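Side-chain contacts in C2 toxin component I (Clostridium botulinum, PDB 2J3X), which acts as the enzymatic component of the binary C2 toxin, an ADP-ribosyltransferase that modifies actin: residues V41-L44 with E48-T51; D54-D59 with N76-D81. The protein carries 2 engineered substitutions. One frame throughout, in Å; residues are numbered along the deposited sequence.

Interaction 1. Residues V41-L44 with E48-T51; sequences VNQL and EYKT. With SO4 (sulfate ion), chain P.
Tyr49 lays its ring against Gln43 and Leu44, and it buries more surface than any other residue in the contact between 41-44 and 48-51. With CG anti to the backbone N (chi1 166°), the ring points back from the start of helix 47-59 to Gln43 and Leu44. Gln43 CB sits over one face, 3.2 Å from the centroid of the Tyr49 ring and 20° off the ring normal, a CH-pi contact displaced toward the CE1-CZ rim, where Gln43 CB comes to 3.1 Å from Tyr49 CE1. Beyond CB the glutamine chain runs extended across the same face, and its amide plane lies 25° from the ring plane, a stacked arrangement in which Gln43 OE1 is 3.5 Å from Tyr49 CE2. The backbone is equally close: Gln43 O is 3.0 Å from Tyr49 CD1. Leu44 approaches differently, with CG in the ring plane at the edge and Leu44 CD2 3.6 Å from Tyr49 CE1, so glutamine and leucine meet the ring on distinct sides. Tyr49 OH is hydrogen-bonded to Ala40 O, which fixes the far end of the ring to helix 35-42.

Lys50 touches Leu44 through its aliphatic part, Lys50 CB lying 3.9 Å from Leu44 O. The rest of the chain extends past Leu44 to a sulfate, bending only at its end; Lys50 NZ donates to O1 of that ion at 3.0 Å and is also hydrogen-bonded to Ser148 OG. Thr51 OG1 lies beside O4 of the same ion, probably a guest from the crystallisation liquor, with Lys47 O also within its reach.

Among its neighbours, the short connection between helices 35-42 and 47-59 is backed by helix 77-90, where Leu44 touches Ile85 while Gln43 and Tyr49 both touch Asp81; strand 175-178 meets Leu44 and Lys50 through Leu177.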
ATOM      1  N   VAL A  41       4.743 -11.064 -20.915  1.00 18.55           N
ATOM      2  CA  VAL A  41       5.806 -11.452 -20.001  1.00 19.74           C
ATOM      3  C   VAL A  41       7.213 -11.195 -20.606  1.00 21.76           C
ATOM      4  O   VAL A  41       8.128 -10.715 -19.916  1.00 21.22           O
ATOM      5  CB  VAL A  41       5.652 -12.932 -19.577  1.00 19.32           C
ATOM      6  CG1 VAL A  41       6.991 -13.500 -19.003  1.00 20.81           C
ATOM      7  CG2 VAL A  41       4.502 -13.068 -18.618  1.00 18.44           C
ATOM      8  N   ASN A  42       7.374 -11.511 -21.886  1.00 23.44           N
ATOM      9  CA  ASN A  42       8.659 -11.319 -22.579  1.00 26.03           C
ATOM     10  C   ASN A  42       9.127  -9.888 -22.581  1.00 26.42           C
ATOM     11  O   ASN A  42      10.327  -9.629 -22.579  1.00 27.85           O
ATOM     12  CB  ASN A  42       8.508 -11.692 -24.040  1.00 26.36           C
ATOM     13  CG  ASN A  42       8.866 -13.115 -24.310  1.00 30.14           C
ATOM     14  OD1 ASN A  42       8.423 -13.682 -25.320  1.00 37.26           O
ATOM     15  ND2 ASN A  42       9.708 -13.689 -23.464  1.00 31.33           N
ATOM     16  N   GLN A  43       8.184  -8.955 -22.641  1.00 26.01           N
ATOM     17  CA  GLN A  43       8.540  -7.560 -22.660  1.00 26.07           C
ATOM     18  C   GLN A  43       9.204  -7.154 -21.335  1.00 24.54           C
ATOM     19  O   GLN A  43       9.930  -6.170 -21.304  1.00 23.68           O
ATOM     20  CB  GLN A  43       7.328  -6.696 -22.985  1.00 26.66           C
ATOM     21  CG  GLN A  43       6.876  -6.795 -24.454  1.00 29.40           C
ATOM     22  CD  GLN A  43       5.754  -5.843 -24.754  1.00 33.49           C
ATOM     23  OE1 GLN A  43       5.982  -4.670 -25.062  1.00 38.44           O
ATOM     24  NE2 GLN A  43       4.536  -6.319 -24.634  1.00 35.46           N
ATOM     25  N   LEU A  44       8.966  -7.917 -20.260  1.00 23.01           N
ATOM     26  CA  LEU A  44       9.572  -7.619 -18.968  1.00 22.90           C
ATOM     27  C   LEU A  44      11.084  -7.805 -19.003  1.00 25.37           C
ATOM     28  O   LEU A  44      11.752  -7.434 -18.041  1.00 25.24           O
ATOM     29  CB  LEU A  44       8.980  -8.472 -17.826  1.00 22.20           C
ATOM     30  CG  LEU A  44       7.481  -8.286 -17.529  1.00 19.52           C
ATOM     31  CD1 LEU A  44       7.001  -9.331 -16.482  1.00 17.22           C
ATOM     32  CD2 LEU A  44       7.194  -6.864 -16.991  1.00 19.01           C
ATOM     33  N   GLU A  48      13.395  -0.824 -18.710  1.00 33.72           N
ATOM     34  CA  GLU A  48      12.504   0.314 -18.917  1.00 34.58           C
ATOM     35  C   GLU A  48      11.009  -0.083 -18.858  1.00 32.61           C
ATOM     36  O   GLU A  48      10.267   0.482 -18.045  1.00 32.28           O
ATOM     37  CB  GLU A  48      12.801   0.960 -20.265  1.00 36.20           C
ATOM     38  CG  GLU A  48      12.750   2.472 -20.270  1.00 42.66           C
ATOM     39  CD  GLU A  48      14.143   3.113 -20.085  1.00 51.51           C
ATOM     40  OE1 GLU A  48      15.039   2.896 -20.957  1.00 53.14           O
ATOM     41  OE2 GLU A  48      14.335   3.847 -19.072  1.00 53.74           O
ATOM     42  N   TYR A  49      10.589  -1.047 -19.692  1.00 30.00           N
ATOM     43  CA  TYR A  49       9.204  -1.552 -19.713  1.00 28.09           C
ATOM     44  C   TYR A  49       8.817  -2.166 -18.396  1.00 25.35           C
ATOM     45  O   TYR A  49       7.704  -1.962 -17.978  1.00 24.87           O
ATOM     46  CB  TYR A  49       8.939  -2.534 -20.869  1.00 29.08           C
ATOM     47  CG  TYR A  49       7.648  -3.431 -20.880  1.00 30.07           C
ATOM     48  CD1 TYR A  49       7.628  -4.657 -20.211  1.00 30.09           C
ATOM     49  CD2 TYR A  49       6.505  -3.098 -21.631  1.00 34.09           C
ATOM     50  CE1 TYR A  49       6.503  -5.534 -20.253  1.00 31.62           C
ATOM     51  CE2 TYR A  49       5.334  -3.975 -21.673  1.00 32.01           C
ATOM     52  CZ  TYR A  49       5.351  -5.211 -20.991  1.00 33.43           C
ATOM     53  OH  TYR A  49       4.266  -6.158 -21.027  1.00 29.91           O
ATOM     54  N   LYS A  50       9.705  -2.926 -17.755  1.00 22.60           N
ATOM     55  CA  LYS A  50       9.359  -3.515 -16.450  1.00 20.37           C
ATOM     56  C   LYS A  50       9.058  -2.422 -15.432  1.00 20.45           C
ATOM     57  O   LYS A  50       8.108  -2.508 -14.682  1.00 18.15           O
ATOM     58  CB  LYS A  50      10.473  -4.412 -15.907  1.00 20.68           C
ATOM     59  CG  LYS A  50      10.078  -5.034 -14.560  1.00 18.48           C
ATOM     60  CD  LYS A  50      11.065  -6.112 -14.120  1.00 23.94           C
ATOM     61  CE  LYS A  50      10.566  -6.757 -12.854  1.00 27.17           C
ATOM     62  NZ  LYS A  50      10.947  -5.949 -11.677  1.00 33.53           N
ATOM     63  N   THR A  51       9.880  -1.376 -15.433  1.00 20.62           N
ATOM     64  CA  THR A  51       9.639  -0.237 -14.533  1.00 20.96           C
ATOM     65  C   THR A  51       8.283   0.405 -14.854  1.00 19.70           C
ATOM     66  O   THR A  51       7.471   0.699 -13.953  1.00 19.09           O
ATOM     67  CB  THR A  51      10.801   0.780 -14.652  1.00 21.31           C
ATOM     68  OG1 THR A  51      11.972   0.167 -14.096  1.00 21.82           O
ATOM     69  CG2 THR A  51      10.482   2.092 -13.873  1.00 23.66           C
TER
HETATM   70  S   SO4 P1446      11.082  -2.001 -11.105  1.00 29.28           S
HETATM   71  O1  SO4 P1446      11.492  -3.033 -12.065  1.00 25.55           O
HETATM   72  O2  SO4 P1446       9.633  -1.743 -11.144  1.00 28.64           O
HETATM   73  O3  SO4 P1446      11.422  -2.415  -9.739  1.00 30.54           O
HETATM   74  O4  SO4 P1446      11.727  -0.747 -11.513  1.00 32.57           O

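Interaction 2. Residues D54-D59 with N76-D81; sequences DNFSTD and NQNLFD. Unlike the reference sequence in segment 76-81: Gln77 (reference His).
Phe56 reaches from helix 47-59 to the first turn of helix 77-90, where Asn78 CB stands over the centre of its ring. This CH-pi contact is nearly perpendicular, Asn78 CB being 3.5 Å from the centroid of the Phe56 ring and 7° off the normal. The phenylalanine arrives there because its CG is anti to the backbone N, which directs the ring out from its own helix. The Asn78 amide is turned 61° from the ring plane, and its OD1 is held by Lys52, so the methylene does the packing while the polar end is engaged by helix 47-59.

Apolar packing continues at Phe56 CE2, which lies 3.9 Å from Leu79 CB. Separately, the backbone Leu79 N approaches Phe56 CE2 obliquely at 3.4 Å. Met71 of helix 65-73 touches both Phe56 and Leu79, and Ile409 of strand 397-411 also meets the ring.

The hydrogen bonds that shape the two segments include one from Leu79 N to Asn76 OD1 at 2.8 Å, with 155° at the hydrogen; Asn76 OD1 remains 3.8 Å from Phe56 CZ. In segment 54-59, Asp54 O receives both Ser57 OG (2.8 Å) and Thr58 N, from the same face of its carbonyl plane.

The arrangement is a side-chain N-cap at Asn76 with an aromatic residue packed against the capped first turn, joining two helices of the N-terminal ADP-ribosyltransferase-family region.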
ATOM      1  N   ASP A  54       5.359  -1.945 -13.895  1.00 13.24           N
ATOM      2  CA  ASP A  54       5.228  -2.017 -12.432  1.00 14.08           C
ATOM      3  C   ASP A  54       4.553  -0.756 -11.909  1.00 13.09           C
ATOM      4  O   ASP A  54       3.657  -0.825 -11.079  1.00 12.82           O
ATOM      5  CB  ASP A  54       6.609  -2.204 -11.722  1.00 12.78           C
ATOM      6  CG  ASP A  54       7.071  -3.692 -11.692  1.00 16.24           C
ATOM      7  OD1 ASP A  54       6.243  -4.600 -11.837  1.00 18.96           O
ATOM      8  OD2 ASP A  54       8.269  -3.956 -11.464  1.00 17.54           O
ATOM      9  N   ASN A  55       5.003   0.402 -12.389  1.00 12.30           N
ATOM     10  CA  ASN A  55       4.377   1.666 -11.958  1.00 12.50           C
ATOM     11  C   ASN A  55       2.922   1.736 -12.373  1.00 11.20           C
ATOM     12  O   ASN A  55       2.060   2.165 -11.610  1.00 11.10           O
ATOM     13  CB  ASN A  55       5.151   2.822 -12.591  1.00 13.49           C
ATOM     14  CG  ASN A  55       6.470   3.091 -11.901  1.00 15.14           C
ATOM     15  OD1 ASN A  55       6.725   2.648 -10.782  1.00 16.43           O
ATOM     16  ND2 ASN A  55       7.301   3.886 -12.554  1.00 19.28           N
ATOM     17  N   PHE A  56       2.630   1.302 -13.589  1.00 11.68           N
ATOM     18  CA  PHE A  56       1.256   1.274 -14.088  1.00 11.06           C
ATOM     19  C   PHE A  56       0.391   0.340 -13.207  1.00 11.58           C
ATOM     20  O   PHE A  56      -0.767   0.643 -12.916  1.00  9.69           O
ATOM     21  CB  PHE A  56       1.239   0.861 -15.570  1.00 13.43           C
ATOM     22  CG  PHE A  56      -0.112   1.034 -16.230  1.00 13.49           C
ATOM     23  CD1 PHE A  56      -0.532   2.281 -16.689  1.00 18.63           C
ATOM     24  CD2 PHE A  56      -0.992  -0.038 -16.294  1.00 15.09           C
ATOM     25  CE1 PHE A  56      -1.808   2.446 -17.277  1.00 18.36           C
ATOM     26  CE2 PHE A  56      -2.263   0.124 -16.855  1.00 11.60           C
ATOM     27  CZ  PHE A  56      -2.674   1.342 -17.358  1.00 15.92           C
ATOM     28  N   SER A  57       0.931  -0.819 -12.842  1.00 11.41           N
ATOM     29  CA  SER A  57       0.182  -1.774 -12.020  1.00 10.97           C
ATOM     30  C   SER A  57      -0.158  -1.195 -10.649  1.00  9.61           C
ATOM     31  O   SER A  57      -1.181  -1.556 -10.030  1.00  9.89           O
ATOM     32  CB  SER A  57       0.923  -3.137 -11.901  1.00  9.94           C
ATOM     33  OG  SER A  57       2.030  -3.065 -10.967  1.00 10.39           O
ATOM     34  N   THR A  58       0.687  -0.270 -10.157  1.00 10.62           N
ATOM     35  CA  THR A  58       0.385   0.452  -8.895  1.00  9.76           C
ATOM     36  C   THR A  58      -0.689   1.517  -9.158  1.00  8.82           C
ATOM     37  O   THR A  58      -1.641   1.639  -8.389  1.00  9.40           O
ATOM     38  CB  THR A  58       1.662   1.109  -8.415  1.00 10.24           C
ATOM     39  OG1 THR A  58       2.592   0.062  -8.048  1.00 11.00           O
ATOM     40  CG2 THR A  58       1.408   1.998  -7.189  1.00  9.91           C
ATOM     41  N   ASP A  59      -0.478   2.322 -10.210  1.00  8.87           N
ATOM     42  CA  ASP A  59      -1.412   3.403 -10.560  1.00  9.66           C
ATOM     43  C   ASP A  59      -2.880   2.966 -10.609  1.00  9.61           C
ATOM     44  O   ASP A  59      -3.769   3.653 -10.081  1.00 11.19           O
ATOM     45  CB  ASP A  59      -1.070   3.961 -11.960  1.00  9.60           C
ATOM     46  CG  ASP A  59       0.304   4.587 -12.025  1.00 12.50           C
ATOM     47  OD1 ASP A  59       0.908   4.907 -10.991  1.00 12.34           O
ATOM     48  OD2 ASP A  59       0.795   4.697 -13.173  1.00 14.02           O
ATOM     49  N   ASN A  76      -6.689  -0.404 -23.874  1.00 14.46           N
ATOM     50  CA  ASN A  76      -5.432   0.037 -23.326  1.00 15.53           C
ATOM     51  C   ASN A  76      -4.469  -1.136 -23.145  1.00 15.74           C
ATOM     52  O   ASN A  76      -4.743  -2.054 -22.341  1.00 13.53           O
ATOM     53  CB  ASN A  76      -5.683   0.770 -22.017  1.00 14.39           C
ATOM     54  CG  ASN A  76      -4.402   1.356 -21.424  1.00 17.75           C
ATOM     55  OD1 ASN A  76      -3.551   0.617 -20.938  1.00 18.28           O
ATOM     56  ND2 ASN A  76      -4.219   2.665 -21.559  1.00 15.97           N
ATOM     57  N   GLN A  77      -3.333  -1.085 -23.843  1.00 15.31           N
ATOM     58  CA  GLN A  77      -2.389  -2.197 -23.846  1.00 15.82           C
ATOM     59  C   GLN A  77      -1.658  -2.277 -22.529  1.00 14.74           C
ATOM     60  O   GLN A  77      -1.277  -3.398 -22.114  1.00 14.61           O
ATOM     61  CB  GLN A  77      -1.384  -2.116 -25.019  1.00 17.93           C
ATOM     62  CG  GLN A  77      -2.079  -2.384 -26.429  1.00 22.40           C
ATOM     63  CD  GLN A  77      -2.949  -3.641 -26.466  1.00 27.05           C
ATOM     64  OE1 GLN A  77      -2.476  -4.765 -26.186  1.00 29.66           O
ATOM     65  NE2 GLN A  77      -4.244  -3.462 -26.817  1.00 27.36           N
ATOM     66  N   ASN A  78      -1.424  -1.135 -21.875  1.00 13.21           N
ATOM     67  CA  ASN A  78      -0.748  -1.224 -20.543  1.00 13.40           C
ATOM     68  C   ASN A  78      -1.627  -2.046 -19.589  1.00 12.23           C
ATOM     69  O   ASN A  78      -1.118  -2.947 -18.902  1.00 12.15           O
ATOM     70  CB  ASN A  78      -0.469   0.151 -19.980  1.00 13.13           C
ATOM     71  CG  ASN A  78       0.668   0.853 -20.715  1.00 18.59           C
ATOM     72  OD1 ASN A  78       1.472   0.202 -21.371  1.00 20.30           O
ATOM     73  ND2 ASN A  78       0.745   2.178 -20.575  1.00 21.67           N
ATOM     74  N   LEU A  79      -2.937  -1.777 -19.584  1.00 11.41           N
ATOM     75  CA  LEU A  79      -3.811  -2.494 -18.636  1.00 10.71           C
ATOM     76  C   LEU A  79      -3.913  -3.958 -19.041  1.00 11.22           C
ATOM     77  O   LEU A  79      -3.877  -4.850 -18.184  1.00 12.63           O
ATOM     78  CB  LEU A  79      -5.192  -1.814 -18.570  1.00 10.54           C
ATOM     79  CG  LEU A  79      -6.246  -2.533 -17.763  1.00 11.30           C
ATOM     80  CD1 LEU A  79      -5.814  -2.562 -16.232  1.00 10.11           C
ATOM     81  CD2 LEU A  79      -7.574  -1.773 -17.899  1.00 11.06           C
ATOM     82  N   PHE A  80      -4.123  -4.222 -20.329  1.00 13.01           N
ATOM     83  CA  PHE A  80      -4.182  -5.637 -20.780  1.00 12.42           C
ATOM     84  C   PHE A  80      -2.897  -6.380 -20.466  1.00 12.75           C
ATOM     85  O   PHE A  80      -2.945  -7.564 -20.109  1.00 12.64           O
ATOM     86  CB  PHE A  80      -4.427  -5.742 -22.279  1.00 12.36           C
ATOM     87  CG  PHE A  80      -5.807  -5.262 -22.710  1.00 12.14           C
ATOM     88  CD1 PHE A  80      -6.826  -5.001 -21.801  1.00  9.79           C
ATOM     89  CD2 PHE A  80      -6.085  -5.176 -24.071  1.00 11.12           C
ATOM     90  CE1 PHE A  80      -8.121  -4.546 -22.260  1.00 12.62           C
ATOM     91  CE2 PHE A  80      -7.333  -4.761 -24.523  1.00 12.69           C
ATOM     92  CZ  PHE A  80      -8.336  -4.457 -23.642  1.00 12.34           C
ATOM     93  N   ASP A  81      -1.762  -5.708 -20.612  1.00 12.57           N
ATOM     94  CA  ASP A  81      -0.471  -6.354 -20.304  1.00 13.12           C
ATOM     95  C   ASP A  81      -0.373  -6.711 -18.813  1.00 12.13           C
ATOM     96  O   ASP A  81       0.028  -7.826 -18.463  1.00 13.92           O
ATOM     97  CB  ASP A  81       0.724  -5.468 -20.715  1.00 13.98           C
ATOM     98  CG  ASP A  81       1.007  -5.535 -22.211  1.00 18.80           C
ATOM     99  OD1 ASP A  81       0.532  -6.494 -22.855  1.00 24.47           O
ATOM    100  OD2 ASP A  81       1.710  -4.630 -22.714  1.00 22.31           O
TER

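From the N terminus, interaction 1 comes first and closes a short connection between helices 35-42 and 47-59, with three residues between its segments, the last of them beginning helix 47-59. Interaction 2 follows and closes a longer connection of 16 residues, which contains helix 65-73, bringing helix 47-59 against the start of helix 77-90. The two closures are in series, neither enclosing nor crossing the other, and helix 47-59 serves both: its early part in the first, its later part in the second. Their centres are 11 Å apart, and they meet where Tyr49 OH packs 3.4 Å from Asp81 OD2. Together they tie three helices, with strand 175-178 beside interaction 1 and strand 397-411 beside interaction 2.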